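Local atomic coordinates of inactivation-no-after-potential D protein (Drosophila melanogaster, PDB entry 5F67), a protein that probably acts as a scaffold in fly phototransduction, its third PDZ domain binding the C-terminal tail of the TRP channel with high specificity. Residues Ala24-Arg30 with Val99-Leu105; Gly50-Leu56 with Val67-Leu73; Val29-Leu35 with Gly59-Glu63. All blocks are in the same frame, centred on the assembly; numbering follows the deposited sequence.

Contact 1: residues Ala24-Arg30 with Val99-Leu105; sequences ARTVQVR and VVTMILL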
loop_
_atom_site.group_PDB
_atom_site.type_symbol
_atom_site.label_atom_id
_atom_site.label_comp_id
_atom_site.label_asym_id
_atom_site.label_seq_id
_atom_site.Cartn_x
_atom_site.Cartn_y
_atom_site.Cartn_z
ATOM N N ALA A 24 -11.588 0.167 7.633
ATOM C CA ALA A 24 -10.673 0.522 6.545
ATOM C C ALA A 24 -10.805 2.011 6.225
ATOM O O ALA A 24 -11.818 2.639 6.563
ATOM C CB ALA A 24 -10.957 -0.315 5.298
ATOM N N ARG A 25 -9.786 2.572 5.579
ATOM C CA ARG A 25 -9.813 3.991 5.253
ATOM C C ARG A 25 -9.246 4.206 3.857
ATOM O O ARG A 25 -8.567 3.341 3.303
ATOM C CB ARG A 25 -8.984 4.781 6.277
ATOM C CG ARG A 25 -7.478 4.468 6.207
ATOM C CD ARG A 25 -6.704 4.994 7.426
ATOM N NE ARG A 25 -5.248 4.913 7.225
ATOM C CZ ARG A 25 -4.533 3.813 7.437
ATOM N NH1 ARG A 25 -5.143 2.711 7.852
ATOM N NH2 ARG A 25 -3.212 3.812 7.244
ATOM N N THR A 26 -9.539 5.360 3.275
ATOM C CA THR A 26 -9.025 5.677 1.952
ATOM C C THR A 26 -7.923 6.720 2.057
ATOM O O THR A 26 -8.120 7.765 2.680
ATOM C CB THR A 26 -10.163 6.261 1.081
ATOM O OG1 THR A 26 -11.153 5.247 0.858
ATOM C CG2 THR A 26 -9.620 6.739 -0.251
ATOM N N VAL A 27 -6.768 6.449 1.448
ATOM C CA VAL A 27 -5.726 7.465 1.343
ATOM C C VAL A 27 -5.487 7.818 -0.117
ATOM O O VAL A 27 -5.726 7.002 -1.005
ATOM C CB VAL A 27 -4.393 7.021 1.992
ATOM C CG1 VAL A 27 -4.612 6.691 3.466
ATOM C CG2 VAL A 27 -3.789 5.820 1.251
ATOM N N GLN A 28 -5.013 9.036 -0.360
ATOM C CA GLN A 28 -4.737 9.496 -1.715
ATOM C C GLN A 28 -3.267 9.874 -1.761
ATOM O O GLN A 28 -2.864 10.880 -1.176
ATOM C CB GLN A 28 -5.581 10.742 -2.028
ATOM C CG GLN A 28 -7.095 10.546 -1.829
ATOM C CD GLN A 28 -7.732 9.662 -2.895
ATOM O OE1 GLN A 28 -7.079 9.257 -3.870
ATOM N NE2 GLN A 28 -9.017 9.347 -2.711
ATOM N N VAL A 29 -2.455 9.084 -2.457
ATOM C CA VAL A 29 -1.014 9.290 -2.394
ATOM C C VAL A 29 -0.455 9.581 -3.783
ATOM O O VAL A 29 -0.617 8.778 -4.704
ATOM C CB VAL A 29 -0.314 8.052 -1.823
ATOM C CG1 VAL A 29 1.197 8.282 -1.739
ATOM C CG2 VAL A 29 -0.895 7.708 -0.449
ATOM N N ARG A 30 0.196 10.731 -3.943
ATOM C CA ARG A 30 0.734 11.080 -5.252
ATOM C C ARG A 30 2.039 10.352 -5.526
ATOM O O ARG A 30 2.978 10.394 -4.715
ATOM C CB ARG A 30 0.934 12.598 -5.377
ATOM C CG ARG A 30 1.276 13.060 -6.806
ATOM C CD ARG A 30 1.411 14.592 -6.899
ATOM N NE ARG A 30 0.210 15.220 -6.346
ATOM C CZ ARG A 30 -0.882 15.514 -7.047
ATOM N NH1 ARG A 30 -0.926 15.284 -8.359
ATOM N NH2 ARG A 30 -1.933 16.046 -6.430
ATOM N N VAL A 99 -2.137 10.689 -8.666
ATOM C CA VAL A 99 -2.693 10.384 -7.347
ATOM C C VAL A 99 -3.285 8.980 -7.312
ATOM O O VAL A 99 -4.237 8.671 -8.034
ATOM C CB VAL A 99 -3.759 11.397 -6.945
ATOM C CG1 VAL A 99 -4.326 11.063 -5.558
ATOM C CG2 VAL A 99 -3.148 12.791 -6.922
ATOM N N VAL A 100 -2.724 8.145 -6.441
ATOM C CA VAL A 100 -3.116 6.747 -6.357
ATOM C C VAL A 100 -3.962 6.571 -5.111
ATOM O O VAL A 100 -3.539 6.924 -4.005
ATOM C CB VAL A 100 -1.883 5.822 -6.300
ATOM C CG1 VAL A 100 -2.317 4.343 -6.301
ATOM C CG2 VAL A 100 -0.947 6.105 -7.476
ATOM N N THR A 101 -5.174 6.065 -5.306
ATOM C CA THR A 101 -6.110 5.853 -4.218
ATOM C C THR A 101 -5.825 4.472 -3.649
ATOM O O THR A 101 -5.794 3.484 -4.390
ATOM C CB THR A 101 -7.551 5.851 -4.733
ATOM O OG1 THR A 101 -7.823 7.080 -5.415
ATOM C CG2 THR A 101 -8.543 5.671 -3.570
ATOM N N MET A 102 -5.601 4.388 -2.344
ATOM C CA MET A 102 -5.434 3.080 -1.732
ATOM C C MET A 102 -6.403 2.936 -0.568
ATOM O O MET A 102 -6.622 3.883 0.184
ATOM C CB MET A 102 -4.000 2.905 -1.237
ATOM C CG MET A 102 -2.973 2.875 -2.372
ATOM S SD MET A 102 -1.318 2.486 -1.774
ATOM C CE MET A 102 -0.842 4.039 -1.014
ATOM N N ILE A 103 -6.986 1.750 -0.432
ATOM C CA ILE A 103 -7.809 1.473 0.728
ATOM C C ILE A 103 -6.960 0.604 1.622
ATOM O O ILE A 103 -6.457 -0.446 1.197
ATOM C CB ILE A 103 -9.099 0.722 0.367
ATOM C CG1 ILE A 103 -9.992 1.618 -0.501
ATOM C CG2 ILE A 103 -9.852 0.345 1.634
ATOM C CD1 ILE A 103 -11.274 0.947 -0.957
ATOM N N LEU A 104 -6.788 1.054 2.858
ATOM C CA LEU A 104 -5.880 0.407 3.795
ATOM C C LEU A 104 -6.593 0.074 5.090
ATOM O O LEU A 104 -7.489 0.792 5.513
ATOM C CB LEU A 104 -4.712 1.345 4.110
ATOM C CG LEU A 104 -3.750 1.676 2.968
ATOM C CD1 LEU A 104 -2.843 2.844 3.362
ATOM C CD2 LEU A 104 -2.924 0.449 2.572
ATOM N N LEU A 105 -6.166 -1.002 5.742
ATOM C CA LEU A 105 -6.733 -1.372 7.037
ATOM C C LEU A 105 -5.607 -1.538 8.049
ATOM O O LEU A 105 -4.727 -2.395 7.886
ATOM C CB LEU A 105 -7.523 -2.682 6.927
ATOM C CG LEU A 105 -8.068 -3.245 8.246
ATOM C CD1 LEU A 105 -9.157 -2.345 8.835
ATOM C CD2 LEU A 105 -8.610 -4.641 8.032
#

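Contact 2: residues Gly50-Leu56 with Val67-Leu73; sequences GIFISDL and VKVGDML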
loop_
_atom_site.group_PDB
_atom_site.type_symbol
_atom_site.label_atom_id
_atom_site.label_comp_id
_atom_site.label_asym_id
_atom_site.label_seq_id
_atom_site.Cartn_x
_atom_site.Cartn_y
_atom_site.Cartn_z
ATOM N N GLY A 50 -3.293 -12.086 2.482
ATOM C CA GLY A 50 -3.494 -10.978 1.570
ATOM C C GLY A 50 -2.232 -10.160 1.426
ATOM O O GLY A 50 -1.139 -10.637 1.751
ATOM N N ILE A 51 -2.386 -8.925 0.943
ATOM C CA ILE A 51 -1.251 -8.052 0.671
ATOM C C ILE A 51 -1.112 -7.047 1.809
ATOM O O ILE A 51 -2.085 -6.386 2.183
ATOM C CB ILE A 51 -1.459 -7.279 -0.647
ATOM C CG1 ILE A 51 -1.711 -8.272 -1.794
ATOM C CG2 ILE A 51 -0.259 -6.372 -0.945
ATOM C CD1 ILE A 51 -0.475 -9.104 -2.191
ATOM N N PHE A 52 0.096 -6.930 2.356
ATOM C CA PHE A 52 0.338 -6.024 3.484
ATOM C C PHE A 52 1.498 -5.091 3.193
ATOM O O PHE A 52 2.467 -5.469 2.543
ATOM C CB PHE A 52 0.640 -6.824 4.756
ATOM C CG PHE A 52 -0.508 -7.677 5.214
ATOM C CD1 PHE A 52 -0.691 -8.954 4.696
ATOM C CD2 PHE A 52 -1.411 -7.201 6.154
ATOM C CE1 PHE A 52 -1.756 -9.742 5.108
ATOM C CE2 PHE A 52 -2.481 -7.991 6.583
ATOM C CZ PHE A 52 -2.650 -9.266 6.057
ATOM N N ILE A 53 1.401 -3.854 3.666
ATOM C CA ILE A 53 2.534 -2.941 3.577
ATOM C C ILE A 53 3.664 -3.501 4.440
ATOM O O ILE A 53 3.444 -3.814 5.612
ATOM C CB ILE A 53 2.169 -1.535 4.094
ATOM C CG1 ILE A 53 0.943 -0.988 3.353
ATOM C CG2 ILE A 53 3.369 -0.583 3.972
ATOM C CD1 ILE A 53 1.161 -0.821 1.842
ATOM N N SER A 54 4.864 -3.621 3.871
ATOM C CA SER A 54 5.986 -4.247 4.572
ATOM C C SER A 54 7.114 -3.264 4.864
ATOM O O SER A 54 7.973 -3.523 5.703
ATOM C CB SER A 54 6.524 -5.423 3.759
ATOM O OG SER A 54 6.997 -4.983 2.497
ATOM N N ASP A 55 7.127 -2.139 4.157
ATOM C CA ASP A 55 8.116 -1.117 4.448
ATOM C C ASP A 55 7.610 0.213 3.947
ATOM O O ASP A 55 6.688 0.281 3.131
ATOM C CB ASP A 55 9.488 -1.463 3.837
ATOM C CG ASP A 55 10.648 -0.872 4.626
ATOM O OD1 ASP A 55 10.430 0.060 5.431
ATOM O OD2 ASP A 55 11.791 -1.343 4.449
ATOM N N LEU A 56 8.208 1.280 4.453
ATOM C CA LEU A 56 7.722 2.621 4.176
ATOM C C LEU A 56 8.951 3.502 4.093
ATOM O O LEU A 56 9.837 3.413 4.949
ATOM C CB LEU A 56 6.809 3.072 5.323
ATOM C CG LEU A 56 6.138 4.433 5.241
ATOM C CD1 LEU A 56 5.091 4.427 4.144
ATOM C CD2 LEU A 56 5.509 4.741 6.594
ATOM N N VAL A 67 0.159 6.103 5.671
ATOM C CA VAL A 67 0.279 4.662 5.425
ATOM C C VAL A 67 1.191 4.112 6.521
ATOM O O VAL A 67 2.203 4.747 6.849
ATOM C CB VAL A 67 0.910 4.391 4.050
ATOM C CG1 VAL A 67 1.077 2.879 3.798
ATOM C CG2 VAL A 67 0.069 5.047 2.952
ATOM N N LYS A 68 0.834 2.964 7.105
ATOM C CA LYS A 68 1.661 2.362 8.150
ATOM C C LYS A 68 2.136 0.983 7.736
ATOM O O LYS A 68 1.405 0.245 7.057
ATOM C CB LYS A 68 0.882 2.222 9.464
ATOM C CG LYS A 68 0.285 3.516 9.976
ATOM C CD LYS A 68 1.336 4.604 10.106
ATOM C CE LYS A 68 0.704 5.893 10.626
ATOM N NZ LYS A 68 1.559 7.085 10.373
ATOM N N VAL A 69 3.357 0.639 8.141
ATOM C CA VAL A 69 3.849 -0.726 7.969
ATOM C C VAL A 69 2.896 -1.669 8.693
ATOM O O VAL A 69 2.498 -1.405 9.835
ATOM C CB VAL A 69 5.287 -0.893 8.513
ATOM C CG1 VAL A 69 5.731 -2.353 8.457
ATOM C CG2 VAL A 69 6.264 -0.005 7.726
ATOM N N GLY A 70 2.518 -2.758 8.023
ATOM C CA GLY A 70 1.585 -3.715 8.594
ATOM C C GLY A 70 0.155 -3.530 8.107
ATOM O O GLY A 70 -0.678 -4.421 8.296
ATOM N N ASP A 71 -0.147 -2.381 7.497
ATOM C CA ASP A 71 -1.508 -2.137 6.996
ATOM C C ASP A 71 -1.853 -3.148 5.911
ATOM O O ASP A 71 -0.991 -3.495 5.094
ATOM C CB ASP A 71 -1.628 -0.747 6.373
ATOM C CG ASP A 71 -1.754 0.358 7.398
ATOM O OD1 ASP A 71 -1.861 0.058 8.610
ATOM O OD2 ASP A 71 -1.763 1.542 6.974
ATOM N N MET A 72 -3.099 -3.617 5.882
ATOM C CA MET A 72 -3.521 -4.494 4.783
ATOM C C MET A 72 -3.981 -3.628 3.620
ATOM O O MET A 72 -4.730 -2.676 3.817
ATOM C CB MET A 72 -4.666 -5.402 5.231
ATOM C CG MET A 72 -5.027 -6.516 4.246
ATOM S SD MET A 72 -6.450 -7.458 4.861
ATOM C CE MET A 72 -6.470 -8.795 3.650
ATOM N N LEU A 73 -3.521 -3.951 2.415
ATOM C CA LEU A 73 -3.876 -3.203 1.212
ATOM C C LEU A 73 -5.076 -3.864 0.544
ATOM O O LEU A 73 -4.986 -5.014 0.076
ATOM C CB LEU A 73 -2.678 -3.170 0.245
ATOM C CG LEU A 73 -2.958 -2.493 -1.096
ATOM C CD1 LEU A 73 -3.259 -1.010 -0.914
ATOM C CD2 LEU A 73 -1.775 -2.691 -2.047
HETATM O O HOH W 1 -5.064 -7.827 0.335
#

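Contact 3: residues Val29-Leu35 with Gly59-Glu63; sequences VRKEGFL and GSNAE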
loop_
_atom_site.group_PDB
_atom_site.type_symbol
_atom_site.label_atom_id
_atom_site.label_comp_id
_atom_site.label_asym_id
_atom_site.label_seq_id
_atom_site.Cartn_x
_atom_site.Cartn_y
_atom_site.Cartn_z
ATOM N N VAL A 29 -2.455 9.084 -2.457
ATOM C CA VAL A 29 -1.014 9.290 -2.394
ATOM C C VAL A 29 -0.455 9.581 -3.783
ATOM O O VAL A 29 -0.617 8.778 -4.704
ATOM C CB VAL A 29 -0.314 8.052 -1.823
ATOM C CG1 VAL A 29 1.197 8.282 -1.739
ATOM C CG2 VAL A 29 -0.895 7.708 -0.449
ATOM N N ARG A 30 0.196 10.731 -3.943
ATOM C CA ARG A 30 0.734 11.080 -5.252
ATOM C C ARG A 30 2.039 10.352 -5.526
ATOM O O ARG A 30 2.978 10.394 -4.715
ATOM C CB ARG A 30 0.934 12.598 -5.377
ATOM C CG ARG A 30 1.276 13.060 -6.806
ATOM C CD ARG A 30 1.411 14.592 -6.899
ATOM N NE ARG A 30 0.210 15.220 -6.346
ATOM C CZ ARG A 30 -0.882 15.514 -7.047
ATOM N NH1 ARG A 30 -0.926 15.284 -8.359
ATOM N NH2 ARG A 30 -1.933 16.046 -6.430
ATOM N N LYS A 31 2.102 9.684 -6.678
ATOM C CA LYS A 31 3.334 9.012 -7.070
ATOM C C LYS A 31 4.257 10.061 -7.649
ATOM O O LYS A 31 3.971 10.639 -8.698
ATOM C CB LYS A 31 3.073 7.921 -8.111
ATOM C CG LYS A 31 4.340 7.166 -8.482
ATOM C CD LYS A 31 4.062 6.061 -9.487
ATOM C CE LYS A 31 3.612 4.787 -8.802
ATOM N NZ LYS A 31 3.531 3.701 -9.820
ATOM N N GLU A 32 5.345 10.341 -6.941
ATOM C CA GLU A 32 6.366 11.243 -7.454
ATOM C C GLU A 32 7.662 10.443 -7.427
ATOM O O GLU A 32 8.363 10.400 -6.409
ATOM C CB GLU A 32 6.430 12.520 -6.605
ATOM C CG GLU A 32 5.067 13.229 -6.501
ATOM C CD GLU A 32 5.113 14.533 -5.718
ATOM O OE1 GLU A 32 5.638 14.545 -4.580
ATOM O OE2 GLU A 32 4.620 15.558 -6.241
ATOM N N GLY A 33 7.938 9.757 -8.534
ATOM C CA GLY A 33 9.022 8.788 -8.569
ATOM C C GLY A 33 8.525 7.447 -8.050
ATOM O O GLY A 33 8.642 6.414 -8.719
ATOM N N PHE A 34 7.947 7.474 -6.854
ATOM C CA PHE A 34 7.459 6.275 -6.196
ATOM C C PHE A 34 6.389 6.752 -5.226
ATOM O O PHE A 34 6.294 7.970 -4.949
ATOM C CB PHE A 34 8.608 5.638 -5.413
ATOM C CG PHE A 34 9.447 6.655 -4.694
ATOM C CD1 PHE A 34 9.005 7.235 -3.505
ATOM C CD2 PHE A 34 10.661 7.075 -5.237
ATOM C CE1 PHE A 34 9.757 8.216 -2.856
ATOM C CE2 PHE A 34 11.418 8.053 -4.597
ATOM C CZ PHE A 34 10.960 8.625 -3.401
ATOM N N LEU A 35 5.598 5.818 -4.700
ATOM C CA LEU A 35 4.664 6.138 -3.625
ATOM C C LEU A 35 5.420 6.177 -2.302
ATOM O O LEU A 35 5.234 7.089 -1.481
ATOM C CB LEU A 35 3.540 5.097 -3.553
ATOM C CG LEU A 35 2.667 5.005 -4.807
ATOM C CD1 LEU A 35 1.820 3.727 -4.771
ATOM C CD2 LEU A 35 1.783 6.245 -4.923
ATOM N N GLY A 59 10.155 10.198 4.514
ATOM C CA GLY A 59 9.960 11.412 3.740
ATOM C C GLY A 59 9.063 11.263 2.521
ATOM O O GLY A 59 8.781 12.248 1.837
ATOM N N SER A 60 8.611 10.042 2.246
ATOM C CA SER A 60 7.816 9.770 1.048
ATOM C C SER A 60 6.367 10.244 1.206
ATOM O O SER A 60 5.905 10.527 2.318
ATOM C CB SER A 60 7.837 8.271 0.729
ATOM O OG SER A 60 7.099 7.540 1.707
ATOM N N ASN A 61 5.648 10.335 0.090
ATOM C CA ASN A 61 4.243 10.736 0.128
ATOM C C ASN A 61 3.369 9.707 0.839
ATOM O O ASN A 61 2.360 10.067 1.454
ATOM C CB ASN A 61 3.723 10.991 -1.287
ATOM C CG ASN A 61 4.377 12.194 -1.936
ATOM O OD1 ASN A 61 4.987 13.029 -1.259
ATOM N ND2 ASN A 61 4.244 12.297 -3.252
ATOM N N ALA A 62 3.737 8.425 0.757
ATOM C CA ALA A 62 2.977 7.419 1.490
ATOM C C ALA A 62 3.119 7.647 2.987
ATOM O O ALA A 62 2.142 7.536 3.731
ATOM C CB ALA A 62 3.422 6.005 1.122
ATOM N N GLU A 63 4.331 7.963 3.437
ATOM C CA GLU A 63 4.530 8.222 4.864
ATOM C C GLU A 63 3.721 9.451 5.287
ATOM O O GLU A 63 3.043 9.443 6.323
ATOM C CB GLU A 63 6.013 8.420 5.187
ATOM C CG GLU A 63 6.295 8.569 6.681
ATOM C CD GLU A 63 7.726 8.963 6.985
ATOM O OE1 GLU A 63 8.344 8.316 7.861
ATOM O OE2 GLU A 63 8.229 9.930 6.367
HETATM O O HOH W 2 6.812 9.831 -2.448
#

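Contact 1: residues Ala24-Arg30 with Val99-Leu105
Val-99, Leu-104 and Arg-25 lose more area than the other residues of this antiparallel strand pair, and they lie toward its two ends. The N-to-C directions of the strands differ by 153° and their axes approach to 4.3 Å. At one end Val-99 faces Arg-30 in a non-hydrogen-bonded pair with CA atoms 4.1 Å apart; the Val-99 CG2 methyl sits over one face of the Arg-30 guanidinium, 3.5 Å from Arg-30 NH2. At the other end Arg-25 and Leu-104 form a hydrogen-bonded pair, Arg-25 N to Leu-104 O and Leu-104 N to Arg-25 O both measuring 2.9 Å. The Arg-25 side chain, extended beyond its p chi1, reaches across so that Leu-104 CB lies over one face of its guanidinium (NH1 to CB 4.0 Å), while its charge is met by a salt bridge to Asp-71. Leu-104 also packs through CD1 on Val-27 CG2 (3.8 Å). Between the ends, Val-27 with Met-102 and Val-29 with Val-100 repeat the doubly bonded pattern, and all these side chains share the face of Arg-25. On the opposite face Thr-101 OG1 donates to Gln-28 OE1 (2.8 Å). Strand 25-30 is the edge of its four-stranded sheet; strand 99-105 pairs on its other side with strand 72-76, and helix 17-20 touches Ala-24, Thr-26 and Ile-103 through Phe-18.

Contact 2: residues Gly50-Leu56 with Val67-Leu73
Three backbone hydrogen bonds, each 2.8 Å long, tie these segments together: Leu-73 N to Ile-51 O, Ile-53 N to Asp-71 O, and Gly-70 N to Ile-53 O. Their N-H...O angles of 160-169° indicate near-linear bonds, yet they yield just one bridge, Phe-52 with Met-72 (CA-CA 4.3 Å), because the chain before Asp-71 curls into a type II turn from Lys-68 to Asp-71. Gly-70 takes the positive-phi position (99°), where a CB would be jammed against the preceding carbonyl. The turn is closed by Asp-71 N to Lys-68 O (3.1 Å) and braced by Lys-68 N to Asp-71 OD2 (3.0 Å); the carboxylate also meets Arg-25 and Thr-106. Beyond the bridge, a water accepts from Ile-51 N (3.0 Å) and donates to Leu-73 O (2.8 Å). Ile-53, pointing toward the turn, has the largest buried area and reaches Val-67 (CG1 to CG1 3.9 Å). Met-72 CG lies over the Phe-52 ring, 4.2 Å from its centroid, with SD in an oblique Met-aromatic contact at 5.0 Å. Leu-56 packs its CB on Val-69 CG2 (3.9 Å). A classic beta bulge at Ser-54 and Asp-55, both facing Met-38, lies within strand 50-56 near the bound peptide. The arrangement is the PDZ junction where the two-stranded sheet meets the four-stranded one, and here it also serves recognition: Asp-55 and Leu-56 hydrogen-bond the bound TRP tail, while Val-69 packs on it.

Contact 3: residues Val29-Leu35 with Gly59-Glu63
Hydrogen bonds dominate this small interface, which buries 298 Å² in total. Asn-61 ND2 donates twice, to Arg-30 O (2.7 Å, 176°) and to Glu-32 OE1 (3.0 Å, 173°), so one amide group clasps the loop that leaves strand 25-30. A backbone bond, Ala-62 N to Leu-35 O (3.0 Å, 147°), holds the far side of that loop, and a water joins Asn-61 N (2.8 Å) to Phe-34 O (3.2 Å). Within residues 59-63, Ser-60 is the N-cap of helix 61-64: its OG accepts from Glu-63 N at 3.3 Å and is also hydrogen-bonded to the backbone carbonyl O of Arg-57. The apolar share is modest, with Val-29 CG1 3.7 Å from Asn-61 CB and 4.3 Å from Ala-62 CB, and Ser-60 CB at the Phe-34 ring edge, 4.1 Å from CE1. Gly-33, Phe-34 and Leu-35, after strand 25-30, match the position of the carboxylate-binding loop of PDZ domains, consistent with the Leu-35 backbone hydrogen bond to the bound peptide, on which Phe-34 also packs.

Overall arrangement
Burial and chemistry change together across the three contacts. Contact 2 is the most buried, while contact 1, equally about 7 Å from the chain centre, has one inward and one more exposed face. Contact 3 lies about 13 Å out and relies chiefly on a side-chain amide and one backbone bond, against the regular strand pairing of contact 1 and the turn-broken pairing of contact 2. Contacts 1 and 3 share Val-29 and Arg-30; Val-100 CG2 packs on Leu-35 CD2 at 3.7 Å. Contacts 1 and 2 are joined by the salt bridge Arg-25 NH2 to Asp-71 OD2 (2.7 Å). Leu-56 CD1 reaches Ala-62 CB (3.8 Å), linking contacts 2 and 3, both of which touch the TRP tail.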